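Local atomic coordinates of PaaA (Enterobacter agglomerans, PDB entry 5FF5), a protein that takes part in the maturation of the antibiotic pantocin A and probably activates a peptide carboxylate by adenylation, as its ThiF/E1-like relatives do. Residues H248-K252 and S281-E285; E101-Y106 and Y198-V202; N171-Q175 and W323-P327. All blocks are in the same frame, centred on the assembly; numbering follows the deposited sequence.

Contact 1: H248-K252 and S281-E285; sequences HSIAK and SGFDE
The imidazole of His248 and the phenyl ring of Phe283 lie face to face at the periphery of the Rossmann-type ThiF fold, where helix 243-254 meets the loop that follows strand 267-274. Their centroids are 4.1 Å apart and their planes differ by 27°, so this is a somewhat splayed stack. It is also offset: His248 ND1 stands over the rim of the phenyl ring, 3.5 Å from Phe283 CD2, while the two side chains approach at about a right angle. On Phe283, CG is anti to the backbone N (chi1 176°), which carries the ring back to the helix. This is the compact half of the contact. His248 is buried; it also packs on Val258 and Glu260 of strand 258-263, and Tyr274 meets its ring edge-to-face, tying the stack to the sheet.

One helical turn further on, the character changes. The CA atoms of Lys252 and Gly282 are 7.2 Å apart, and the gap is bridged by a long polar side chain instead of rings. Lys252 runs extended to CD and bends at chi3, bringing its ammonium beside the Gly282 backbone, with NZ 3.8 Å from Gly282 CA. Asp284 is exposed and Lys252 partly so; on this solvent-facing side a single salt bridge is the main tie, and water probably weakens it. The carboxylate is engaged by one oxygen: Lys252 NZ donates to Asp284 OD2 over 2.9 Å, arriving on the anti side of that oxygen and 20° out of the carboxylate plane.

Contact 2: E101-Y106 and Y198-V202; sequences EEVERY and YNENV
The guanidinium of Arg105 and the amide of Asn199 are stacked flat, their planes 3° apart, joining the end of helix 100-105 to the turn that connects helix 187-198 to strand 203-207 in a beta-alpha-beta unit of the Rossmann-type sheet. Asn199 OD1 sits over the centre of the guanidinium, 3.6 Å from Arg105 CZ. Chi1 of 56° puts Arg105 CG between the backbone N and the carbonyl carbon, over the centre of the Tyr106 ring, and a bend at chi3 then turns the guanidinium to the amide. At the guanidinium edge, NH1 points to the carbonyl of Tyr198, a weak hydrogen bond, bent to 129°.

The amide of Asn199 is held at both ends. Its OD1 accepts from Asn201 N over 3.0 Å, closing an Asx turn inside the type I turn 199-202, with the donor above the carbonyl plane. Its ND2 donates in the amide plane to Tyr106 OH, at the edge of the ring, over 2.8 Å and close to straight, and also bonds Ala152 O. These bonds fix the amide rotation and keep it flat against the arginine.

Asn201 reaches back to the helix, its amide sliding past Glu102 in the opposite direction, with carboxylate and amide planes nearly perpendicular. Glu102 directs its charge elsewhere, to Lys131 through OE1 and to Ser99 N through OE2; its CG lies against Asn201 OD1, and OE1 passes Asn201 CB. Asn201 OD1 also lies 3.5 Å from Arg105 CD.

Contact 3: N171-Q175 and W323-P327; sequences NINRQ and WQSAP. With SO4 (sulfate ion), chain C.
Gln324 meets both Asn173 and Arg174, residues of the N-x-N-R-Q sequence familiar from ThiF- and E1-type adenylating enzymes. Its carbonyl oxygen accepts a weak hydrogen bond from Asn173 ND2, 3.4 Å long with an N-H...O angle of 137°. Its side chain crosses that of Arg174 at about a right angle, Gln324 CB packing on Arg174 CD. A bend at chi2 then turns the amide aside, while Gln324 CG lies 3.2 Å from O1 of a bound sulfate. Ser325 faces the other way, its OG bonded to Gln112 of the second subunit, and presents only backbone to Arg174 CB. At Ala326 the two backbones come closest: its CA is 4.3 Å from that of Arg174, and its CB rests 3.7 Å from Asn173 O. Trp146 packs on Ala326 too and donates from NE1 to Arg174 O.

Arg174 is extended from CG to NE, which carries its NE to the sulfate. There NE donates to sulfate O2 over 2.9 Å (angle 141°), with the sulfur near the guanidinium plane, so the anion is met at an edge. On another part of the guanidinium, NH1 makes a weak bond of 2.7 Å to Asn173 OD1. Asn173 thus links the two sides, though through two weak bonds. Arg108 of the second subunit lies close by. A sulfate, probably from the crystallisation liquor, held by Arg174 NE and Gly142 N, with a second one in a salt bridge with Arg174 NH2, is consistent with a site for nucleotide phosphates.

In the fold
Contact 3 carries the bound sulfate and with it the probable nucleotide site; neither of the other two touches it within the chain. Contacts 2 and 3 have centres 27 Å apart, with nearest atoms about 10 Å apart, and their segments alternate in sequence. The dimer brings them together: Arg105 of contact 2 packs on Ile172 of the second subunit, a residue of that subunit's contact 3. Contact 1 is the surface contact, its centre 31 Å from that of contact 3 and 34 Å from that of contact 2, on the opposite side of the chain's centre from contact 2. Both its segments fall, in sequence, between those of contact 3, and no other chain of the assembly touches it.

Contact 1: H248-K252 and S281-E285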
loop_
_atom_site.group_PDB
_atom_site.type_symbol
_atom_site.label_atom_id
_atom_site.label_comp_id
_atom_site.label_asym_id
_atom_site.label_seq_id
_atom_site.Cartn_x
_atom_site.Cartn_y
_atom_site.Cartn_z
ATOM N N HIS A 248 -23.524 -6.495 11.397
ATOM C CA HIS A 248 -23.063 -6.115 12.727
ATOM C C HIS A 248 -23.743 -6.900 13.872
ATOM O O HIS A 248 -23.075 -7.353 14.809
ATOM C CB HIS A 248 -23.272 -4.617 12.931
ATOM C CG HIS A 248 -22.048 -3.797 12.661
ATOM N ND1 HIS A 248 -22.081 -2.617 11.950
ATOM C CD2 HIS A 248 -20.753 -3.995 12.997
ATOM C CE1 HIS A 248 -20.860 -2.128 11.851
ATOM N NE2 HIS A 248 -20.036 -2.944 12.482
ATOM N N SER A 249 -25.062 -7.055 13.816
ATOM C CA SER A 249 -25.746 -7.837 14.836
ATOM C C SER A 249 -25.291 -9.299 14.776
ATOM O O SER A 249 -25.030 -9.945 15.807
ATOM C CB SER A 249 -27.262 -7.741 14.679
ATOM O OG SER A 249 -27.925 -8.511 15.677
ATOM N N ILE A 250 -25.225 -9.833 13.565
ATOM C CA ILE A 250 -24.753 -11.197 13.400
ATOM C C ILE A 250 -23.362 -11.333 14.022
ATOM O O ILE A 250 -23.041 -12.327 14.680
ATOM C CB ILE A 250 -24.710 -11.599 11.922
ATOM C CG1 ILE A 250 -26.069 -11.358 11.267
ATOM C CG2 ILE A 250 -24.265 -13.042 11.791
ATOM C CD1 ILE A 250 -26.088 -11.539 9.774
ATOM N N ALA A 251 -22.538 -10.312 13.803
ATOM C CA ALA A 251 -21.167 -10.293 14.297
ATOM C C ALA A 251 -21.124 -10.255 15.814
ATOM O O ALA A 251 -20.450 -11.068 16.430
ATOM C CB ALA A 251 -20.418 -9.113 13.715
ATOM N N LYS A 252 -21.867 -9.336 16.425
ATOM C CA LYS A 252 -21.935 -9.294 17.886
ATOM C C LYS A 252 -22.394 -10.644 18.478
ATOM O O LYS A 252 -21.855 -11.127 19.485
ATOM C CB LYS A 252 -22.881 -8.188 18.337
ATOM C CG LYS A 252 -23.022 -8.077 19.843
ATOM C CD LYS A 252 -23.902 -6.887 20.237
ATOM C CE LYS A 252 -23.206 -5.540 20.004
ATOM N NZ LYS A 252 -24.048 -4.369 20.424
ATOM N N SER A 281 -17.192 -2.003 24.139
ATOM C CA SER A 281 -18.523 -1.521 23.807
ATOM C C SER A 281 -18.832 -1.976 22.374
ATOM O O SER A 281 -17.938 -2.009 21.513
ATOM C CB SER A 281 -18.625 -0.003 23.977
ATOM O OG SER A 281 -18.258 0.382 25.298
ATOM N N GLY A 282 -20.085 -2.357 22.147
ATOM C CA GLY A 282 -20.522 -2.892 20.871
ATOM C C GLY A 282 -21.034 -1.810 19.949
ATOM O O GLY A 282 -21.043 -0.632 20.323
ATOM N N PHE A 283 -21.403 -2.198 18.728
ATOM C CA PHE A 283 -21.909 -1.251 17.729
ATOM C C PHE A 283 -23.161 -0.547 18.248
ATOM O O PHE A 283 -23.351 0.654 18.016
ATOM C CB PHE A 283 -22.219 -1.968 16.415
ATOM C CG PHE A 283 -22.822 -1.081 15.362
ATOM C CD1 PHE A 283 -22.274 0.149 15.067
ATOM C CD2 PHE A 283 -23.952 -1.483 14.673
ATOM C CE1 PHE A 283 -22.840 0.965 14.098
ATOM C CE2 PHE A 283 -24.519 -0.677 13.709
ATOM C CZ PHE A 283 -23.958 0.551 13.419
ATOM N N ASP A 284 -24.030 -1.315 18.911
ATOM C CA ASP A 284 -25.236 -0.777 19.533
ATOM C C ASP A 284 -24.950 0.364 20.476
ATOM O O ASP A 284 -25.500 1.451 20.342
ATOM C CB ASP A 284 -25.963 -1.864 20.301
ATOM C CG ASP A 284 -26.885 -2.658 19.432
ATOM O OD1 ASP A 284 -27.726 -2.023 18.753
ATOM O OD2 ASP A 284 -26.761 -3.903 19.421
ATOM N N GLU A 285 -24.054 0.105 21.417
ATOM C CA GLU A 285 -23.674 1.086 22.423
ATOM C C GLU A 285 -23.295 2.463 21.840
ATOM O O GLU A 285 -23.563 3.494 22.463
ATOM C CB GLU A 285 -22.511 0.538 23.260
#

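Contact 2: E101-Y106 and Y198-V202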
loop_
_atom_site.group_PDB
_atom_site.type_symbol
_atom_site.label_atom_id
_atom_site.label_comp_id
_atom_site.label_asym_id
_atom_site.label_seq_id
_atom_site.Cartn_x
_atom_site.Cartn_y
_atom_site.Cartn_z
ATOM N N GLU A 101 5.902 -24.692 0.685
ATOM C CA GLU A 101 5.778 -23.503 -0.139
ATOM C C GLU A 101 5.355 -22.271 0.659
ATOM O O GLU A 101 5.828 -21.171 0.398
ATOM C CB GLU A 101 4.818 -23.696 -1.304
ATOM C CG GLU A 101 4.658 -22.377 -2.009
ATOM C CD GLU A 101 3.322 -22.169 -2.636
ATOM O OE1 GLU A 101 2.601 -23.170 -2.843
ATOM O OE2 GLU A 101 2.958 -20.987 -2.836
ATOM N N GLU A 102 4.416 -22.417 1.579
ATOM C CA GLU A 102 3.896 -21.229 2.256
ATOM C C GLU A 102 4.995 -20.523 3.072
ATOM O O GLU A 102 5.187 -19.301 2.949
ATOM C CB GLU A 102 2.706 -21.611 3.131
ATOM C CG GLU A 102 1.487 -21.917 2.293
ATOM C CD GLU A 102 0.382 -22.604 3.065
ATOM O OE1 GLU A 102 -0.800 -22.240 2.843
ATOM O OE2 GLU A 102 0.700 -23.552 3.832
ATOM N N VAL A 103 5.732 -21.316 3.853
ATOM C CA VAL A 103 6.816 -20.846 4.713
ATOM C C VAL A 103 7.844 -20.100 3.886
ATOM O O VAL A 103 8.517 -19.188 4.368
ATOM C CB VAL A 103 7.467 -22.040 5.469
ATOM C CG1 VAL A 103 8.918 -21.821 5.725
ATOM C CG2 VAL A 103 6.742 -22.284 6.776
ATOM N N GLU A 104 7.967 -20.483 2.625
ATOM C CA GLU A 104 8.795 -19.721 1.712
ATOM C C GLU A 104 8.139 -18.403 1.339
ATOM O O GLU A 104 8.688 -17.332 1.610
ATOM C CB GLU A 104 9.060 -20.526 0.447
ATOM C CG GLU A 104 10.036 -19.872 -0.480
ATOM C CD GLU A 104 11.382 -19.654 0.161
ATOM O OE1 GLU A 104 11.657 -20.327 1.171
ATOM O OE2 GLU A 104 12.133 -18.777 -0.320
ATOM N N ARG A 105 6.935 -18.480 0.771
ATOM C CA ARG A 105 6.256 -17.284 0.290
ATOM C C ARG A 105 5.961 -16.287 1.397
ATOM O O ARG A 105 5.944 -15.094 1.133
ATOM C CB ARG A 105 4.977 -17.630 -0.494
ATOM C CG ARG A 105 3.914 -18.468 0.193
ATOM C CD ARG A 105 2.813 -18.919 -0.819
ATOM N NE ARG A 105 2.276 -17.804 -1.591
ATOM C CZ ARG A 105 1.995 -17.843 -2.892
ATOM N NH1 ARG A 105 1.517 -16.765 -3.494
ATOM N NH2 ARG A 105 2.191 -18.946 -3.593
ATOM N N TYR A 106 5.738 -16.758 2.619
ATOM C CA TYR A 106 5.357 -15.858 3.705
ATOM C C TYR A 106 6.572 -15.433 4.525
ATOM O O TYR A 106 6.442 -14.747 5.544
ATOM C CB TYR A 106 4.322 -16.521 4.625
ATOM C CG TYR A 106 3.060 -16.956 3.916
ATOM C CD1 TYR A 106 2.467 -16.146 2.960
ATOM C CD2 TYR A 106 2.478 -18.191 4.182
ATOM C CE1 TYR A 106 1.345 -16.545 2.292
ATOM C CE2 TYR A 106 1.336 -18.600 3.519
ATOM C CZ TYR A 106 0.765 -17.769 2.575
ATOM O OH TYR A 106 -0.391 -18.154 1.901
ATOM N N TYR A 198 -2.362 -15.242 -7.757
ATOM C CA TYR A 198 -1.454 -14.669 -6.779
ATOM C C TYR A 198 -1.076 -15.661 -5.682
ATOM O O TYR A 198 0.103 -15.842 -5.388
ATOM C CB TYR A 198 -2.076 -13.419 -6.160
ATOM C CG TYR A 198 -1.849 -12.202 -6.994
ATOM C CD1 TYR A 198 -2.822 -11.735 -7.862
ATOM C CD2 TYR A 198 -0.637 -11.533 -6.950
ATOM C CE1 TYR A 198 -2.603 -10.618 -8.648
ATOM C CE2 TYR A 198 -0.404 -10.421 -7.733
ATOM C CZ TYR A 198 -1.391 -9.964 -8.578
ATOM O OH TYR A 198 -1.142 -8.850 -9.345
ATOM N N ASN A 199 -2.077 -16.285 -5.064
ATOM C CA ASN A 199 -1.837 -17.196 -3.958
ATOM C C ASN A 199 -2.789 -18.373 -4.043
ATOM O O ASN A 199 -3.959 -18.262 -3.729
ATOM C CB ASN A 199 -1.995 -16.474 -2.623
ATOM C CG ASN A 199 -1.504 -17.297 -1.451
ATOM O OD1 ASN A 199 -1.244 -18.494 -1.585
ATOM N ND2 ASN A 199 -1.433 -16.671 -0.277
ATOM N N GLU A 200 -2.259 -19.508 -4.463
ATOM C CA GLU A 200 -3.009 -20.721 -4.742
ATOM C C GLU A 200 -3.418 -21.421 -3.444
ATOM O O GLU A 200 -4.145 -22.397 -3.460
ATOM C CB GLU A 200 -2.115 -21.618 -5.591
ATOM C CG GLU A 200 -2.612 -22.974 -6.013
ATOM C CD GLU A 200 -1.562 -23.705 -6.878
ATOM O OE1 GLU A 200 -0.756 -23.027 -7.567
ATOM O OE2 GLU A 200 -1.516 -24.958 -6.835
ATOM N N ASN A 201 -2.932 -20.923 -2.312
ATOM C CA ASN A 201 -3.230 -21.542 -1.024
ATOM C C ASN A 201 -4.460 -20.980 -0.339
ATOM O O ASN A 201 -4.918 -21.511 0.672
ATOM C CB ASN A 201 -2.035 -21.394 -0.094
ATOM C CG ASN A 201 -0.769 -21.859 -0.725
ATOM O OD1 ASN A 201 0.298 -21.308 -0.486
ATOM N ND2 ASN A 201 -0.876 -22.864 -1.579
ATOM N N VAL A 202 -4.976 -19.888 -0.884
ATOM C CA VAL A 202 -6.187 -19.275 -0.372
ATOM C C VAL A 202 -7.449 -19.919 -0.962
ATOM O O VAL A 202 -7.553 -20.073 -2.178
ATOM C CB VAL A 202 -6.195 -17.788 -0.686
ATOM C CG1 VAL A 202 -7.474 -17.141 -0.155
ATOM C CG2 VAL A 202 -4.991 -17.153 -0.074
#

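Contact 3: N171-Q175 and W323-P327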
loop_
_atom_site.group_PDB
_atom_site.type_symbol
_atom_site.label_atom_id
_atom_site.label_comp_id
_atom_site.label_asym_id
_atom_site.label_seq_id
_atom_site.Cartn_x
_atom_site.Cartn_y
_atom_site.Cartn_z
ATOM N N ASN A 171 -14.095 0.096 -14.234
ATOM C CA ASN A 171 -13.645 -0.477 -12.975
ATOM C C ASN A 171 -12.137 -0.740 -12.964
ATOM O O ASN A 171 -11.502 -0.842 -11.904
ATOM C CB ASN A 171 -14.402 -1.769 -12.681
ATOM C CG ASN A 171 -15.875 -1.536 -12.451
ATOM O OD1 ASN A 171 -16.320 -0.394 -12.305
ATOM N ND2 ASN A 171 -16.641 -2.623 -12.391
ATOM N N ILE A 172 -11.578 -0.874 -14.160
ATOM C CA ILE A 172 -10.182 -1.225 -14.335
ATOM C C ILE A 172 -9.195 -0.197 -13.769
ATOM O O ILE A 172 -8.090 -0.573 -13.375
ATOM C CB ILE A 172 -9.892 -1.467 -15.811
ATOM C CG1 ILE A 172 -10.792 -2.585 -16.280
ATOM C CG2 ILE A 172 -8.506 -2.007 -15.998
ATOM C CD1 ILE A 172 -10.700 -3.784 -15.367
ATOM N N ASN A 173 -9.551 1.085 -13.723
ATOM C CA ASN A 173 -8.600 2.053 -13.170
ATOM C C ASN A 173 -8.368 1.926 -11.651
ATOM O O ASN A 173 -7.328 2.336 -11.153
ATOM C CB ASN A 173 -9.011 3.492 -13.527
ATOM C CG ASN A 173 -10.168 4.001 -12.692
ATOM O OD1 ASN A 173 -11.045 3.238 -12.290
ATOM N ND2 ASN A 173 -10.175 5.303 -12.423
ATOM N N ARG A 174 -9.316 1.373 -10.904
ATOM C CA ARG A 174 -9.187 1.372 -9.442
ATOM C C ARG A 174 -9.422 0.018 -8.761
ATOM O O ARG A 174 -8.912 -0.221 -7.666
ATOM C CB ARG A 174 -10.141 2.405 -8.824
ATOM C CG ARG A 174 -11.543 2.350 -9.360
ATOM C CD ARG A 174 -12.482 3.208 -8.548
ATOM N NE ARG A 174 -13.877 3.000 -8.943
ATOM C CZ ARG A 174 -14.324 3.079 -10.193
ATOM N NH1 ARG A 174 -13.491 3.385 -11.177
ATOM N NH2 ARG A 174 -15.608 2.868 -10.460
ATOM N N GLN A 175 -10.223 -0.847 -9.374
ATOM C CA GLN A 175 -10.510 -2.139 -8.774
ATOM C C GLN A 175 -9.477 -3.150 -9.269
ATOM O O GLN A 175 -9.599 -3.660 -10.385
ATOM C CB GLN A 175 -11.935 -2.553 -9.130
ATOM C CG GLN A 175 -12.938 -1.375 -9.074
ATOM C CD GLN A 175 -14.396 -1.813 -9.025
ATOM O OE1 GLN A 175 -14.697 -3.004 -8.965
ATOM N NE2 GLN A 175 -15.305 -0.845 -9.043
ATOM N N TRP A 323 -16.633 9.092 -8.093
ATOM C CA TRP A 323 -15.329 9.652 -8.491
ATOM C C TRP A 323 -14.140 9.050 -7.695
ATOM O O TRP A 323 -13.956 9.352 -6.525
ATOM C CB TRP A 323 -15.365 11.172 -8.332
ATOM C CG TRP A 323 -15.779 11.611 -6.962
ATOM C CD1 TRP A 323 -17.017 11.519 -6.410
ATOM C CD2 TRP A 323 -14.945 12.223 -5.979
ATOM N NE1 TRP A 323 -17.007 12.026 -5.133
ATOM C CE2 TRP A 323 -15.743 12.472 -4.847
ATOM C CE3 TRP A 323 -13.595 12.574 -5.941
ATOM C CZ2 TRP A 323 -15.238 13.054 -3.693
ATOM C CZ3 TRP A 323 -13.106 13.155 -4.800
ATOM C CH2 TRP A 323 -13.920 13.388 -3.689
ATOM N N GLN A 324 -13.329 8.219 -8.336
ATOM C CA GLN A 324 -12.307 7.464 -7.627
ATOM C C GLN A 324 -11.070 7.200 -8.467
ATOM O O GLN A 324 -11.144 7.156 -9.698
ATOM C CB GLN A 324 -12.870 6.130 -7.148
ATOM C CG GLN A 324 -13.745 6.218 -5.920
ATOM C CD GLN A 324 -12.950 6.385 -4.628
ATOM O OE1 GLN A 324 -11.709 6.438 -4.632
ATOM N NE2 GLN A 324 -13.669 6.471 -3.506
ATOM N N SER A 325 -9.939 7.007 -7.787
ATOM C CA SER A 325 -8.689 6.571 -8.410
ATOM C C SER A 325 -7.997 5.615 -7.448
ATOM O O SER A 325 -8.375 5.517 -6.284
ATOM C CB SER A 325 -7.791 7.753 -8.725
ATOM O OG SER A 325 -7.382 8.374 -7.523
ATOM N N ALA A 326 -7.012 4.876 -7.936
ATOM C CA ALA A 326 -6.439 3.778 -7.146
ATOM C C ALA A 326 -5.738 4.178 -5.819
ATOM O O ALA A 326 -5.913 3.497 -4.799
ATOM C CB ALA A 326 -5.482 2.963 -8.029
ATOM N N PRO A 327 -4.943 5.271 -5.827
ATOM C CA PRO A 327 -4.103 5.662 -4.679
ATOM C C PRO A 327 -4.819 5.704 -3.334
ATOM O O PRO A 327 -4.258 5.321 -2.316
ATOM C CB PRO A 327 -3.618 7.063 -5.065
ATOM C CG PRO A 327 -3.568 7.023 -6.547
ATOM C CD PRO A 327 -4.725 6.160 -6.983
HETATM S S SO4 C . -15.744 2.093 -6.017
HETATM O O1 SO4 C . -14.824 3.210 -5.771
HETATM O O2 SO4 C . -15.182 1.217 -7.035
HETATM O O3 SO4 C . -17.041 2.550 -6.532
HETATM O O4 SO4 C . -15.909 1.332 -4.772
#